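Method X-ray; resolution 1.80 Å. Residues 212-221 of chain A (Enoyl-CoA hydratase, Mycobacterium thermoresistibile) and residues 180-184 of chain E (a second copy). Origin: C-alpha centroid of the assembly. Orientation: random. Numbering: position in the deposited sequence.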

# COMPACT_ATOMS: atom_id res chain seq x y z
N ALA A 212 35.67 -3.14 -12.91
CA ALA A 212 35.53 -2.13 -13.98
C ALA A 212 34.18 -1.38 -13.86
O ALA A 212 34.09 -0.14 -14.06
CB ALA A 212 35.65 -2.78 -15.35
N LEU A 213 33.14 -2.12 -13.54
CA LEU A 213 31.80 -1.54 -13.31
C LEU A 213 31.83 -0.61 -12.11
O LEU A 213 31.34 0.52 -12.19
CB LEU A 213 30.78 -2.64 -13.07
CG LEU A 213 29.35 -2.19 -12.79
CD1 LEU A 213 28.80 -1.27 -13.90
CD2 LEU A 213 28.48 -3.45 -12.62
N ALA A 214 32.43 -1.05 -11.01
CA ALA A 214 32.59 -0.19 -9.83
C ALA A 214 33.31 1.12 -10.15
O ALA A 214 32.97 2.19 -9.64
CB ALA A 214 33.29 -0.93 -8.69
N GLY A 215 34.35 1.00 -10.96
CA GLY A 215 35.17 2.13 -11.36
C GLY A 215 34.39 3.13 -12.17
O GLY A 215 34.56 4.32 -11.96
N GLU A 216 33.56 2.67 -13.09
CA GLU A 216 32.68 3.54 -13.88
C GLU A 216 31.75 4.29 -12.93
O GLU A 216 31.57 5.48 -13.06
CB GLU A 216 31.82 2.72 -14.86
N ILE A 217 31.14 3.56 -12.01
CA ILE A 217 30.14 4.17 -11.12
C ILE A 217 30.80 5.18 -10.17
O ILE A 217 30.23 6.25 -9.87
CB ILE A 217 29.37 3.07 -10.34
CG1 ILE A 217 28.55 2.24 -11.32
CG2 ILE A 217 28.46 3.69 -9.27
CD1 ILE A 217 27.95 0.96 -10.74
N ALA A 218 32.03 4.88 -9.76
CA ALA A 218 32.76 5.71 -8.83
C ALA A 218 33.13 7.06 -9.44
O ALA A 218 33.48 7.98 -8.71
CB ALA A 218 34.01 5.01 -8.31
N LYS A 219 33.02 7.20 -10.76
CA LYS A 219 33.18 8.54 -11.38
C LYS A 219 32.03 9.51 -11.15
O LYS A 219 32.20 10.72 -11.36
CB LYS A 219 33.39 8.36 -12.88
CG LYS A 219 34.68 7.64 -13.17
CD LYS A 219 34.91 7.60 -14.66
CE LYS A 219 36.23 6.97 -15.02
NZ LYS A 219 36.11 6.51 -16.44
N MET A 220 30.87 8.99 -10.71
CA MET A 220 29.66 9.78 -10.62
C MET A 220 29.57 10.58 -9.33
O MET A 220 30.16 10.19 -8.30
CB MET A 220 28.43 8.88 -10.72
CG MET A 220 28.33 8.09 -11.98
SD MET A 220 28.22 9.19 -13.42
CE MET A 220 28.11 7.91 -14.69
N PRO A 221 28.77 11.63 -9.33
CA PRO A 221 28.59 12.43 -8.08
C PRO A 221 27.95 11.62 -6.95
O PRO A 221 26.92 10.97 -7.18
CB PRO A 221 27.69 13.58 -8.53
CG PRO A 221 27.88 13.69 -10.00
CD PRO A 221 28.07 12.26 -10.46
N LEU E 180 20.96 3.94 -14.06
CA LEU E 180 21.12 5.24 -13.43
C LEU E 180 22.55 5.46 -12.95
O LEU E 180 23.10 6.57 -13.12
CB LEU E 180 20.14 5.42 -12.25
CG LEU E 180 18.69 5.58 -12.70
CD1 LEU E 180 17.75 5.51 -11.47
CD2 LEU E 180 18.57 6.91 -13.47
N PHE E 181 23.12 4.45 -12.32
CA PHE E 181 24.45 4.54 -11.74
C PHE E 181 25.52 4.70 -12.82
O PHE E 181 26.54 5.34 -12.60
CB PHE E 181 24.83 3.29 -10.92
CG PHE E 181 24.06 3.06 -9.64
CD1 PHE E 181 23.34 4.06 -8.99
CD2 PHE E 181 24.18 1.81 -9.01
CE1 PHE E 181 22.66 3.77 -7.80
CE2 PHE E 181 23.52 1.53 -7.81
CZ PHE E 181 22.78 2.51 -7.19
N THR E 182 25.32 4.08 -13.99
CA THR E 182 26.32 4.12 -15.09
C THR E 182 26.03 5.14 -16.18
O THR E 182 26.94 5.59 -16.91
CB THR E 182 26.46 2.75 -15.77
OG1 THR E 182 25.22 2.40 -16.39
CG2 THR E 182 26.92 1.64 -14.76
N GLY E 183 24.77 5.49 -16.35
CA GLY E 183 24.35 6.28 -17.47
C GLY E 183 24.34 5.59 -18.82
O GLY E 183 24.28 6.29 -19.87
N ARG E 184 24.44 4.27 -18.82
CA ARG E 184 24.50 3.48 -20.08
C ARG E 184 23.17 3.41 -20.79
O ARG E 184 22.11 3.57 -20.19
CB ARG E 184 25.02 2.09 -19.89
CG ARG E 184 24.07 1.07 -19.33
CD ARG E 184 24.73 -0.31 -19.44
NE ARG E 184 23.93 -1.40 -18.88
CZ ARG E 184 22.94 -2.02 -19.52
NH1 ARG E 184 22.34 -3.04 -18.96
NH2 ARG E 184 22.54 -1.62 -20.73

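This contact is made by packing alone: no hydrogen bond crosses between the stretches, and together they bury 261 Å². The last turn of a helix in chain E lies against one flank of a helix in chain A, with Met220(A), just beyond that helix, extending the surface.

Along chain E, Leu180(E) barely takes part, its side chain remaining out of reach of the chain A stretch. Phe181(E) is the first real partner. Its CA-to-CB bond points sideways and its end leads away, yet CB of Phe181(E) sits 3.9 Å from CG1 of Ile217(A), and CD1 of Ile217(A) approaches the ring obliquely, 4.2 Å from CD2 of Phe181(E). Ile217(A) adopts chi1 m and chi2 t. A branched aliphatic chain suits this spot, filling space beside both Phe181(E) and its neighbour. The backbone pays a price here: O of Phe181(E) lies 3.3 Å from CG of Met220(A), a carbon, and this buried oxygen finds no hydrogen-bond partner anywhere in the model.

Thr182(E) is a central residue of the contact, with as much of its surface covered as Phe181(E). Its CG2 lies 3.6 Å from CD1 of Leu213(A) and 3.9 Å from CG1 of Ile217(A), spanning one helical turn of chain A. Leu213(A) starts sideways, but its end comes nearer and supplies the methyl. Threonine serves two needs, since its OG1 accepts a hydrogen bond from N of Arg184(E) at 3.2 Å while its methyl packs across the interface. Met220(A), pointing toward chain E, curls with chi1 and chi2 both m and brings CE to 3.4 Å from O of Thr182(E).

Gly183(E) then leaves the helix with positive phi, a conformation that favours glycine by itself; an ideal CB would lie 4.1 Å from CE of Met220(A). Arg184(E) makes no contact with the chain A stretch, but its backbone N holds the threonine hydroxyl.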